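PadR family transcriptional regulator (Streptococcus pneumoniae, PDB 5ZQH) probably binds DNA as a dimeric winged helix-turn-helix regulator of the PadR family, controlling transcription of its target genes. Local coordinates at residues K6-G11 with A34-I39; G11-M16 with Q49-N54; D15-K20 with Y25-T30; T43-L48 with D69-S74. All coordinates share one frame; numbering follows the deposited sequence.

Contact 1 of 4, residues K6-G11 with A34-I39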
loop_
_atom_site.group_PDB
_atom_site.type_symbol
_atom_site.label_atom_id
_atom_site.label_comp_id
_atom_site.label_asym_id
_atom_site.label_seq_id
_atom_site.Cartn_x
_atom_site.Cartn_y
_atom_site.Cartn_z
ATOM N N LYS A 6 -4.137 3.698 1.387
ATOM C CA LYS A 6 -3.563 4.699 2.299
ATOM C C LYS A 6 -2.085 4.961 2.024
ATOM O O LYS A 6 -1.651 6.112 2.016
ATOM C CB LYS A 6 -3.764 4.286 3.760
ATOM C CG LYS A 6 -5.123 4.648 4.323
ATOM C CD LYS A 6 -5.515 3.712 5.456
ATOM C CE LYS A 6 -6.812 4.164 6.110
ATOM N NZ LYS A 6 -7.311 3.160 7.089
ATOM N N GLY A 7 -1.331 3.889 1.787
ATOM C CA GLY A 7 0.086 3.974 1.448
ATOM C C GLY A 7 0.328 4.735 0.158
ATOM O O GLY A 7 1.253 5.552 0.085
ATOM N N VAL A 8 -0.516 4.478 -0.845
ATOM C CA VAL A 8 -0.404 5.140 -2.151
ATOM C C VAL A 8 -0.694 6.649 -2.061
ATOM O O VAL A 8 0.161 7.450 -2.485
ATOM C CB VAL A 8 -1.213 4.424 -3.269
ATOM C CG1 VAL A 8 -1.297 5.273 -4.532
ATOM C CG2 VAL A 8 -0.583 3.078 -3.597
ATOM N N LEU A 9 -1.852 7.041 -1.506
ATOM C CA LEU A 9 -2.141 8.482 -1.359
ATOM C C LEU A 9 -1.166 9.244 -0.469
ATOM O O LEU A 9 -0.938 10.430 -0.713
ATOM C CB LEU A 9 -3.610 8.859 -1.059
ATOM C CG LEU A 9 -4.686 8.124 -0.272
ATOM C CD1 LEU A 9 -5.499 9.101 0.574
ATOM C CD2 LEU A 9 -5.600 7.431 -1.261
ATOM N N GLU A 10 -0.584 8.575 0.531
ATOM C CA GLU A 10 0.460 9.204 1.346
ATOM C C GLU A 10 1.631 9.619 0.464
ATOM O O GLU A 10 1.968 10.801 0.403
ATOM C CB GLU A 10 0.941 8.308 2.487
ATOM C CG GLU A 10 1.755 9.082 3.516
ATOM C CD GLU A 10 2.497 8.193 4.490
ATOM O OE1 GLU A 10 3.543 7.624 4.103
ATOM O OE2 GLU A 10 2.043 8.081 5.654
ATOM N N GLY A 11 2.214 8.635 -0.225
ATOM C CA GLY A 11 3.284 8.850 -1.200
ATOM C C GLY A 11 2.953 9.868 -2.274
ATOM O O GLY A 11 3.769 10.750 -2.552
ATOM N N ALA A 34 -5.547 13.409 -11.214
ATOM C CA ALA A 34 -4.615 12.287 -11.354
ATOM C C ALA A 34 -5.345 10.943 -11.440
ATOM O O ALA A 34 -4.751 9.930 -11.835
ATOM C CB ALA A 34 -3.613 12.283 -10.210
ATOM N N GLY A 35 -6.629 10.944 -11.075
ATOM C CA GLY A 35 -7.465 9.742 -11.139
ATOM C C GLY A 35 -8.308 9.450 -9.908
ATOM O O GLY A 35 -9.216 8.617 -9.964
ATOM N N PHE A 36 -8.008 10.133 -8.804
ATOM C CA PHE A 36 -8.735 9.971 -7.551
ATOM C C PHE A 36 -10.091 10.705 -7.608
ATOM O O PHE A 36 -10.342 11.668 -6.876
ATOM C CB PHE A 36 -7.863 10.416 -6.361
ATOM C CG PHE A 36 -6.573 9.639 -6.219
ATOM C CD1 PHE A 36 -6.535 8.445 -5.492
ATOM C CD2 PHE A 36 -5.388 10.096 -6.811
ATOM C CE1 PHE A 36 -5.348 7.726 -5.361
ATOM C CE2 PHE A 36 -4.203 9.382 -6.685
ATOM C CZ PHE A 36 -4.182 8.197 -5.957
ATOM N N ASP A 37 -10.956 10.220 -8.500
ATOM C CA ASP A 37 -12.271 10.802 -8.780
ATOM C C ASP A 37 -13.218 10.705 -7.595
ATOM O O ASP A 37 -14.035 11.603 -7.377
ATOM C CB ASP A 37 -12.920 10.089 -9.975
ATOM C CG ASP A 37 -12.133 10.248 -11.260
ATOM O OD1 ASP A 37 -12.095 11.376 -11.801
ATOM O OD2 ASP A 37 -11.556 9.241 -11.728
ATOM N N THR A 38 -13.094 9.617 -6.837
ATOM C CA THR A 38 -14.069 9.243 -5.810
ATOM C C THR A 38 -13.638 9.524 -4.356
ATOM O O THR A 38 -14.152 8.898 -3.419
ATOM C CB THR A 38 -14.495 7.761 -5.969
ATOM O OG1 THR A 38 -13.329 6.931 -6.075
ATOM C CG2 THR A 38 -15.371 7.576 -7.207
ATOM N N ILE A 39 -12.707 10.461 -4.167
ATOM C CA ILE A 39 -12.320 10.888 -2.814
ATOM C C ILE A 39 -13.325 11.915 -2.290
ATOM O O ILE A 39 -13.552 12.965 -2.913
ATOM C CB ILE A 39 -10.840 11.371 -2.684
ATOM C CG1 ILE A 39 -10.498 12.456 -3.719
ATOM C CG2 ILE A 39 -9.884 10.177 -2.756
ATOM C CD1 ILE A 39 -9.188 13.180 -3.478
#
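The ring of Phe36 is the flat group that meets helix 3-19. At its edge, near the ring plane, comes Val8 CG1, 4.3 Å from Phe36 CZ. Leu9 CD2 approaches the ring obliquely and reaches Phe36 CE1 at 4.1 Å. Leu31 of helix 24-34 packs on the same ring. The second subunit adds Lys96, in a cation-pi contact with Phe36, and Ile100. The far end of the ring thus meets two successive helix residues, both of which turn their side chains toward the loop. With chi1 at -60° the Phe36 CG lies beside the backbone N and opposite the carbonyl carbon, which sends the ring away from its own turn and across to the helix. No hydrogen bond crosses the contact, and the distances are those of light van der Waals packing. The backbone that presents the ring is sharply folded. Gly35 ends helix 24-34 in a Schellman motif with a positive phi of 133°, Phe36 is the centre of an inverse gamma turn closed by a weak bond from Asp37 N to Gly35 O (2.8 Å), and a type I turn runs on from Phe36 to Ile39. The loop between helices 24-34 and 45-53 thus rests against the first helix beside the dimer interface, at the turn of the helix-turn-helix in this winged-helix domain.

Contact 2 of 4, residues G11-M16 with Q49-N54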
loop_
_atom_site.group_PDB
_atom_site.type_symbol
_atom_site.label_atom_id
_atom_site.label_comp_id
_atom_site.label_asym_id
_atom_site.label_seq_id
_atom_site.Cartn_x
_atom_site.Cartn_y
_atom_site.Cartn_z
ATOM N N GLY A 11 2.214 8.635 -0.225
ATOM C CA GLY A 11 3.284 8.850 -1.200
ATOM C C GLY A 11 2.953 9.868 -2.274
ATOM O O GLY A 11 3.769 10.750 -2.552
ATOM N N CYS A 12 1.752 9.757 -2.853
ATOM C CA CYS A 12 1.279 10.690 -3.897
ATOM C C CYS A 12 1.109 12.131 -3.402
ATOM O O CYS A 12 1.573 13.057 -4.064
ATOM C CB CYS A 12 -0.001 10.177 -4.577
ATOM S SG CYS A 12 0.248 8.702 -5.599
ATOM N N VAL A 13 0.465 12.307 -2.241
ATOM C CA VAL A 13 0.320 13.635 -1.584
ATOM C C VAL A 13 1.687 14.266 -1.257
ATOM O O VAL A 13 1.914 15.446 -1.528
ATOM C CB VAL A 13 -0.633 13.584 -0.347
ATOM C CG1 VAL A 13 -0.452 14.771 0.591
ATOM C CG2 VAL A 13 -2.083 13.512 -0.799
ATOM N N LEU A 14 2.578 13.460 -0.688
ATOM C CA LEU A 14 3.964 13.842 -0.409
ATOM C C LEU A 14 4.741 14.273 -1.664
ATOM O O LEU A 14 5.428 15.302 -1.640
ATOM C CB LEU A 14 4.684 12.695 0.315
ATOM C CG LEU A 14 5.216 12.786 1.758
ATOM C CD1 LEU A 14 4.626 13.903 2.612
ATOM C CD2 LEU A 14 5.086 11.433 2.450
ATOM N N ASP A 15 4.608 13.499 -2.746
ATOM C CA ASP A 15 5.248 13.805 -4.035
ATOM C C ASP A 15 4.741 15.113 -4.646
ATOM O O ASP A 15 5.545 15.933 -5.096
ATOM C CB ASP A 15 5.080 12.641 -5.021
ATOM C CG ASP A 15 5.977 12.767 -6.252
ATOM O OD1 ASP A 15 7.220 12.748 -6.104
ATOM O OD2 ASP A 15 5.433 12.869 -7.371
ATOM N N MET A 16 3.419 15.299 -4.642
ATOM C CA MET A 16 2.769 16.512 -5.154
ATOM C C MET A 16 3.224 17.786 -4.443
ATOM O O MET A 16 3.451 18.806 -5.095
ATOM C CB MET A 16 1.247 16.387 -5.091
ATOM C CG MET A 16 0.659 15.497 -6.167
ATOM S SD MET A 16 -1.105 15.245 -5.920
ATOM C CE MET A 16 -1.475 14.183 -7.316
ATOM N N GLN A 49 -3.012 16.784 7.985
ATOM C CA GLN A 49 -2.895 17.028 9.426
ATOM C C GLN A 49 -1.835 16.119 10.064
ATOM O O GLN A 49 -1.020 16.589 10.861
ATOM C CB GLN A 49 -4.251 16.812 10.107
ATOM C CG GLN A 49 -4.489 17.634 11.364
ATOM C CD GLN A 49 -5.660 18.593 11.233
ATOM O OE1 GLN A 49 -6.747 18.218 10.777
ATOM N NE2 GLN A 49 -5.452 19.834 11.651
ATOM N N LYS A 50 -1.857 14.832 9.688
ATOM C CA LYS A 50 -0.933 13.812 10.187
ATOM C C LYS A 50 0.515 14.097 9.793
ATOM O O LYS A 50 1.404 14.059 10.647
ATOM C CB LYS A 50 -1.363 12.417 9.721
ATOM C CG LYS A 50 -0.631 11.257 10.396
ATOM C CD LYS A 50 -1.301 9.922 10.107
ATOM C CE LYS A 50 -0.836 9.318 8.790
ATOM N NZ LYS A 50 -1.975 8.773 7.997
ATOM N N LEU A 51 0.726 14.384 8.505
ATOM C CA LEU A 51 2.026 14.731 7.936
ATOM C C LEU A 51 2.637 15.995 8.553
ATOM O O LEU A 51 3.836 16.027 8.816
ATOM C CB LEU A 51 1.894 14.902 6.418
ATOM C CG LEU A 51 2.035 13.809 5.343
ATOM C CD1 LEU A 51 1.751 12.381 5.799
ATOM C CD2 LEU A 51 1.136 14.184 4.174
ATOM N N GLU A 52 1.821 17.029 8.782
ATOM C CA GLU A 52 2.295 18.270 9.424
ATOM C C GLU A 52 2.749 18.024 10.870
ATOM O O GLU A 52 3.816 18.495 11.280
ATOM C CB GLU A 52 1.231 19.379 9.368
ATOM C CG GLU A 52 1.758 20.763 9.751
ATOM C CD GLU A 52 0.686 21.843 9.878
ATOM O OE1 GLU A 52 -0.528 21.540 9.779
ATOM O OE2 GLU A 52 1.067 23.022 10.079
ATOM N N LYS A 53 1.931 17.284 11.618
ATOM C CA LYS A 53 2.221 16.893 13.002
ATOM C C LYS A 53 3.446 15.964 13.085
ATOM O O LYS A 53 4.255 16.081 14.013
ATOM C CB LYS A 53 0.951 16.298 13.653
ATOM C CG LYS A 53 1.095 15.735 15.064
ATOM C CD LYS A 53 1.065 14.214 14.999
ATOM C CE LYS A 53 2.097 13.569 15.907
ATOM N NZ LYS A 53 2.354 12.166 15.471
ATOM N N ASN A 54 3.587 15.075 12.096
ATOM C CA ASN A 54 4.782 14.230 11.928
ATOM C C ASN A 54 6.057 14.995 11.549
ATOM O O ASN A 54 7.145 14.405 11.508
ATOM C CB ASN A 54 4.535 13.155 10.860
ATOM C CG ASN A 54 3.681 12.001 11.353
ATOM O OD1 ASN A 54 3.397 11.866 12.551
ATOM N ND2 ASN A 54 3.260 11.152 10.415
#
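Leu51 sets its branched end against Val13 and Leu14, and the close packing lies there. Leu14 CD1 sits 3.8 Å from Leu51 CG and equally near Leu51 CD2, while Val13 CG1 meets Leu51 CD2 at 4.0 Å. Val13 CG1 is placed by a chi1 of 161°, which sets this methyl opposite the backbone N. Leu14 starts off beside the contact, and only its terminal methyl reaches across. All three residues are buried, and no hydrogen bond joins the helices. Trp56 and Ile57 pack against both Leu14 and Leu51, closing the aliphatic cluster where the chain leaves helix 45-53 for the wing. This is the core of a winged helix-turn-helix domain, where helix 3-19 backs helix 45-53, the one that by its position is probably the DNA-recognition helix. Away from the leucine cluster the character changes. Gln49, Lys50 and Lys53 are exposed on the outer side of helix 45-53, and their side chains stay well clear of helix 3-19. There Lys53 NZ donates to Asn54 OD1 at 3.1 Å, nearly in line with the carbonyl bond (167°). On the far side of helix 3-19, Asp15 OD1 is instead hydrogen-bonded to Trp87 NE1 of the long C-terminal helix.

Contact 3 of 4, residues D15-K20 with Y25-T30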
loop_
_atom_site.group_PDB
_atom_site.type_symbol
_atom_site.label_atom_id
_atom_site.label_comp_id
_atom_site.label_asym_id
_atom_site.label_seq_id
_atom_site.Cartn_x
_atom_site.Cartn_y
_atom_site.Cartn_z
ATOM N N ASP A 15 4.608 13.499 -2.746
ATOM C CA ASP A 15 5.248 13.805 -4.035
ATOM C C ASP A 15 4.741 15.113 -4.646
ATOM O O ASP A 15 5.545 15.933 -5.096
ATOM C CB ASP A 15 5.080 12.641 -5.021
ATOM C CG ASP A 15 5.977 12.767 -6.252
ATOM O OD1 ASP A 15 7.220 12.748 -6.104
ATOM O OD2 ASP A 15 5.433 12.869 -7.371
ATOM N N MET A 16 3.419 15.299 -4.642
ATOM C CA MET A 16 2.769 16.512 -5.154
ATOM C C MET A 16 3.224 17.786 -4.443
ATOM O O MET A 16 3.451 18.806 -5.095
ATOM C CB MET A 16 1.247 16.387 -5.091
ATOM C CG MET A 16 0.659 15.497 -6.167
ATOM S SD MET A 16 -1.105 15.245 -5.920
ATOM C CE MET A 16 -1.475 14.183 -7.316
ATOM N N ILE A 17 3.359 17.702 -3.117
ATOM C CA ILE A 17 3.876 18.781 -2.262
ATOM C C ILE A 17 5.357 19.076 -2.567
ATOM O O ILE A 17 5.792 20.231 -2.503
ATOM C CB ILE A 17 3.628 18.457 -0.763
ATOM C CG1 ILE A 17 2.149 18.651 -0.419
ATOM C CG2 ILE A 17 4.476 19.311 0.168
ATOM C CD1 ILE A 17 1.675 17.849 0.781
ATOM N N GLY A 18 6.107 18.030 -2.915
ATOM C CA GLY A 18 7.496 18.153 -3.376
ATOM C C GLY A 18 7.684 18.867 -4.705
ATOM O O GLY A 18 8.587 19.702 -4.833
ATOM N N GLN A 19 6.837 18.535 -5.687
ATOM C CA GLN A 19 6.863 19.151 -7.024
ATOM C C GLN A 19 6.559 20.644 -6.948
ATOM O O GLN A 19 7.297 21.469 -7.494
ATOM C CB GLN A 19 5.829 18.505 -7.951
ATOM C CG GLN A 19 5.986 17.015 -8.227
ATOM C CD GLN A 19 4.781 16.432 -8.964
ATOM O OE1 GLN A 19 3.947 17.175 -9.510
ATOM N NE2 GLN A 19 4.683 15.101 -8.986
ATOM N N LYS A 20 5.456 20.968 -6.274
ATOM C CA LYS A 20 4.993 22.339 -6.099
ATOM C C LYS A 20 4.294 22.495 -4.749
ATOM O O LYS A 20 3.415 21.708 -4.385
ATOM C CB LYS A 20 4.052 22.744 -7.239
ATOM C CG LYS A 20 3.779 24.236 -7.323
ATOM C CD LYS A 20 2.426 24.506 -7.961
ATOM C CE LYS A 20 1.950 25.931 -7.697
ATOM N NZ LYS A 20 1.464 26.162 -6.299
ATOM N N TYR A 25 -7.065 22.867 -0.758
ATOM C CA TYR A 25 -8.033 22.825 -1.867
ATOM C C TYR A 25 -7.382 22.376 -3.168
ATOM O O TYR A 25 -7.920 21.505 -3.856
ATOM C CB TYR A 25 -8.728 24.180 -2.064
ATOM C CG TYR A 25 -9.705 24.246 -3.230
ATOM C CD1 TYR A 25 -11.031 23.824 -3.080
ATOM C CD2 TYR A 25 -9.312 24.758 -4.482
ATOM C CE1 TYR A 25 -11.933 23.892 -4.139
ATOM C CE2 TYR A 25 -10.209 24.826 -5.548
ATOM C CZ TYR A 25 -11.517 24.396 -5.367
ATOM O OH TYR A 25 -12.419 24.463 -6.402
ATOM N N GLU A 26 -6.236 22.972 -3.499
ATOM C CA GLU A 26 -5.583 22.675 -4.768
ATOM C C GLU A 26 -4.935 21.286 -4.820
ATOM O O GLU A 26 -4.802 20.722 -5.900
ATOM C CB GLU A 26 -4.660 23.813 -5.250
ATOM C CG GLU A 26 -3.449 24.155 -4.398
ATOM C CD GLU A 26 -2.641 25.313 -4.970
ATOM O OE1 GLU A 26 -3.242 26.311 -5.429
ATOM O OE2 GLU A 26 -1.395 25.226 -4.968
ATOM N N LEU A 27 -4.584 20.735 -3.656
ATOM C CA LEU A 27 -4.108 19.350 -3.549
ATOM C C LEU A 27 -5.195 18.327 -3.863
ATOM O O LEU A 27 -4.933 17.368 -4.590
ATOM C CB LEU A 27 -3.483 19.061 -2.178
ATOM C CG LEU A 27 -1.951 19.079 -2.097
ATOM C CD1 LEU A 27 -1.500 19.354 -0.670
ATOM C CD2 LEU A 27 -1.325 17.792 -2.625
ATOM N N VAL A 28 -6.403 18.540 -3.328
ATOM C CA VAL A 28 -7.564 17.671 -3.599
ATOM C C VAL A 28 -7.892 17.660 -5.102
ATOM O O VAL A 28 -8.172 16.598 -5.674
ATOM C CB VAL A 28 -8.803 18.062 -2.737
ATOM C CG1 VAL A 28 -10.041 17.245 -3.103
ATOM C CG2 VAL A 28 -8.502 17.892 -1.251
ATOM N N GLN A 29 -7.817 18.834 -5.733
ATOM C CA GLN A 29 -8.106 18.981 -7.170
ATOM C C GLN A 29 -7.046 18.346 -8.059
ATOM O O GLN A 29 -7.379 17.765 -9.091
ATOM C CB GLN A 29 -8.325 20.451 -7.550
ATOM C CG GLN A 29 -9.512 21.130 -6.860
ATOM C CD GLN A 29 -10.870 20.556 -7.244
ATOM O OE1 GLN A 29 -11.028 19.907 -8.278
ATOM N NE2 GLN A 29 -11.861 20.806 -6.408
ATOM N N THR A 30 -5.783 18.451 -7.645
ATOM C CA THR A 30 -4.654 17.786 -8.314
ATOM C C THR A 30 -4.775 16.263 -8.200
ATOM O O THR A 30 -4.432 15.540 -9.132
ATOM C CB THR A 30 -3.303 18.285 -7.746
ATOM O OG1 THR A 30 -3.290 19.717 -7.758
ATOM C CG2 THR A 30 -2.116 17.790 -8.570
#
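Leu27 divides its two methyls between neighbouring residues of helix 3-19. Ile17 crosses it at about a right angle, with Ile17 CG1 3.7 Å from Leu27 CD1. Met16 runs obliquely past the other branch, its CB 3.8 Å from Leu27 CD2. Beyond CG the Met16 chain is extended and continues to Thr30, which it meets tip to tip: Met16 SD lies 3.8 Å from Thr30 CG2, and Met16 CE 3.7 Å from Thr30 O. Thr30 can offer this methyl because its hydroxyl is turned back along its own helix, where Thr30 OG1 donates to Glu26 O at 2.6 Å. That carbonyl also takes Thr30 N, from the opposite face of its plane, so two donors grip it. Nearer the solvent Lys20 and Glu26 cross at about a right angle. Glu26 CG stands between the backbone N and carbonyl carbon (chi1 64°), and from there the extended chain brings Glu26 OE2 to 3.3 Å from Lys20 NZ, a salt bridge whose hydrogen bond is weak. On another side of helix 3-19, Gln19 NE2 bonds to Asp15 OD2 at 2.9 Å, from above the carboxylate plane. Segments 15-19 and 25-30 cross at 115°, their axes 11.2 Å apart. Leu48 covers both Ile17 and Leu27, completing the three-helix core of a winged helix-turn-helix domain.

Contact 4 of 4, residues T43-L48 with D69-S74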
loop_
_atom_site.group_PDB
_atom_site.type_symbol
_atom_site.label_atom_id
_atom_site.label_comp_id
_atom_site.label_asym_id
_atom_site.label_seq_id
_atom_site.Cartn_x
_atom_site.Cartn_y
_atom_site.Cartn_z
ATOM N N THR A 43 -11.516 13.735 3.344
ATOM C CA THR A 43 -10.672 12.590 3.732
ATOM C C THR A 43 -9.178 12.860 3.541
ATOM O O THR A 43 -8.335 12.093 4.026
ATOM C CB THR A 43 -11.055 11.323 2.941
ATOM O OG1 THR A 43 -11.434 11.688 1.607
ATOM C CG2 THR A 43 -12.225 10.603 3.610
ATOM N N ILE A 44 -8.868 13.963 2.854
ATOM C CA ILE A 44 -7.500 14.348 2.495
ATOM C C ILE A 44 -6.818 15.191 3.581
ATOM O O ILE A 44 -5.648 14.961 3.902
ATOM C CB ILE A 44 -7.465 15.056 1.105
ATOM C CG1 ILE A 44 -8.003 14.140 -0.020
ATOM C CG2 ILE A 44 -6.081 15.607 0.764
ATOM C CD1 ILE A 44 -7.420 12.734 -0.102
ATOM N N TYR A 45 -7.551 16.154 4.142
ATOM C CA TYR A 45 -7.009 17.024 5.188
ATOM C C TYR A 45 -6.603 16.295 6.492
ATOM O O TYR A 45 -5.650 16.735 7.139
ATOM C CB TYR A 45 -7.924 18.222 5.480
ATOM C CG TYR A 45 -7.171 19.517 5.709
ATOM C CD1 TYR A 45 -6.557 19.785 6.935
ATOM C CD2 TYR A 45 -7.070 20.476 4.699
ATOM C CE1 TYR A 45 -5.856 20.967 7.150
ATOM C CE2 TYR A 45 -6.373 21.660 4.900
ATOM C CZ TYR A 45 -5.763 21.901 6.134
ATOM O OH TYR A 45 -5.069 23.073 6.355
ATOM N N PRO A 46 -7.312 15.198 6.885
ATOM C CA PRO A 46 -6.768 14.350 7.961
ATOM C C PRO A 46 -5.349 13.827 7.701
ATOM O O PRO A 46 -4.528 13.813 8.631
ATOM C CB PRO A 46 -7.760 13.188 8.026
ATOM C CG PRO A 46 -9.048 13.801 7.623
ATOM C CD PRO A 46 -8.715 14.835 6.586
ATOM N N LEU A 47 -5.070 13.418 6.455
ATOM C CA LEU A 47 -3.723 13.013 6.035
ATOM C C LEU A 47 -2.713 14.174 6.096
ATOM O O LEU A 47 -1.601 14.005 6.615
ATOM C CB LEU A 47 -3.750 12.365 4.640
ATOM C CG LEU A 47 -2.441 12.009 3.915
ATOM C CD1 LEU A 47 -1.675 10.908 4.642
ATOM C CD2 LEU A 47 -2.722 11.617 2.470
ATOM N N LEU A 48 -3.111 15.343 5.586
ATOM C CA LEU A 48 -2.297 16.557 5.673
ATOM C C LEU A 48 -2.007 16.938 7.122
ATOM O O LEU A 48 -0.889 17.346 7.439
ATOM C CB LEU A 48 -2.952 17.730 4.931
ATOM C CG LEU A 48 -3.105 17.683 3.403
ATOM C CD1 LEU A 48 -3.933 18.872 2.926
ATOM C CD2 LEU A 48 -1.761 17.650 2.686
ATOM N N ASP A 69 -5.187 34.733 1.525
ATOM C CA ASP A 69 -4.169 33.924 2.186
ATOM C C ASP A 69 -4.646 32.492 2.397
ATOM O O ASP A 69 -5.727 32.254 2.953
ATOM C CB ASP A 69 -3.754 34.546 3.527
ATOM C CG ASP A 69 -2.717 35.653 3.379
ATOM O OD1 ASP A 69 -2.086 35.784 2.305
ATOM O OD2 ASP A 69 -2.527 36.399 4.362
ATOM N N ARG A 70 -3.830 31.552 1.932
ATOM C CA ARG A 70 -4.078 30.131 2.116
ATOM C C ARG A 70 -2.868 29.501 2.796
ATOM O O ARG A 70 -1.767 30.055 2.746
ATOM C CB ARG A 70 -4.369 29.459 0.766
ATOM C CG ARG A 70 -5.704 29.831 0.113
ATOM C CD ARG A 70 -6.888 29.092 0.734
ATOM N NE ARG A 70 -8.166 29.720 0.411
ATOM C CZ ARG A 70 -8.707 30.740 1.082
ATOM N NH1 ARG A 70 -8.091 31.273 2.132
ATOM N NH2 ARG A 70 -9.875 31.239 0.701
ATOM N N LYS A 71 -3.085 28.362 3.448
ATOM C CA LYS A 71 -2.015 27.618 4.102
ATOM C C LYS A 71 -1.331 26.675 3.107
ATOM O O LYS A 71 -1.836 25.590 2.825
ATOM C CB LYS A 71 -2.554 26.844 5.311
ATOM C CG LYS A 71 -1.469 26.354 6.257
ATOM C CD LYS A 71 -1.941 25.184 7.106
ATOM C CE LYS A 71 -2.313 25.615 8.512
ATOM N NZ LYS A 71 -2.200 24.448 9.431
ATOM N N TYR A 72 -0.179 27.106 2.588
ATOM C CA TYR A 72 0.599 26.316 1.636
ATOM C C TYR A 72 1.476 25.283 2.338
ATOM O O TYR A 72 2.209 25.605 3.274
ATOM C CB TYR A 72 1.463 27.223 0.758
ATOM C CG TYR A 72 0.736 27.847 -0.407
ATOM C CD1 TYR A 72 0.073 29.072 -0.266
ATOM C CD2 TYR A 72 0.718 27.224 -1.657
ATOM C CE1 TYR A 72 -0.585 29.664 -1.337
ATOM C CE2 TYR A 72 0.056 27.800 -2.734
ATOM C CZ TYR A 72 -0.593 29.023 -2.567
ATOM O OH TYR A 72 -1.252 29.600 -3.629
ATOM N N PHE A 73 1.386 24.042 1.873
ATOM C CA PHE A 73 2.196 22.953 2.394
ATOM C C PHE A 73 3.435 22.725 1.531
ATOM O O PHE A 73 3.341 22.639 0.303
ATOM C CB PHE A 73 1.373 21.664 2.512
ATOM C CG PHE A 73 0.196 21.775 3.439
ATOM C CD1 PHE A 73 0.374 21.761 4.831
ATOM C CD2 PHE A 73 -1.102 21.894 2.929
ATOM C CE1 PHE A 73 -0.713 21.866 5.689
ATOM C CE2 PHE A 73 -2.192 21.997 3.788
ATOM C CZ PHE A 73 -1.997 21.983 5.166
ATOM N N SER A 74 4.589 22.658 2.192
ATOM C CA SER A 74 5.879 22.333 1.562
ATOM C C SER A 74 6.599 21.259 2.384
ATOM O O SER A 74 6.366 21.140 3.597
ATOM C CB SER A 74 6.748 23.583 1.442
ATOM O OG SER A 74 6.927 24.186 2.711
#
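Phe73 and Leu48 are brought together by matching first torsions: chi1 is -61° in the phenylalanine and -66° in the leucine, each CG lying beside its own backbone N. The ring of Phe73 thereby swings off strand 69-75 toward helix 45-53, and Leu48 CD1 comes within 3.7 Å of Phe73 CE2. Leu48 CD2 lies over one face of that ring, displaced toward its rim. Tyr45, one turn earlier on the helix, begins beside the contact and brings its phenol end in. The two rings form an offset edge-to-face pair, the edge of Phe73 directed at the face of Tyr45, with centroids 5.9 Å apart and planes at 69°. Tyr45 OH sits at the edge of the phenylalanine, 3.5 Å from Phe73 CZ. The same hydroxyl oxygen touches Lys71 CD at 3.8 Å, the lysine chain passing the tyrosine at about a right angle before its amino group continues to a long, weak ion pair with Glu52. Ile57 of the other wing strand also packs on Phe73. Helix 45-53 and the wing are thus joined through side chains, buried at Leu48 and Phe73 and more exposed at Tyr45 and Lys71. With no hydrogen bond across it, the contact is probably held mainly by dispersion, with a small electrostatic share from the ring pair.

In the fold
From the N terminus, helix 3-19 supplies the first segment of contacts 1, 2 and 3 in turn. Contact 3 closes the shortest loop, joining this helix to helix 24-34 across the short strand 22-23, and it is nested inside the loop closed by contact 1. Contact 2 reaches on to helix 45-53 and crosses contact 1. Contact 4 opens only after contacts 1 and 3 have closed, ties helix 45-53 to wing strand 69-75, and crosses contact 2. Val13 packing on Leu47 and Leu48 links contacts 2 and 4, and Leu27 on Leu48 links 3 and 4. Contacts 1, 2 and 3 also touch the second subunit.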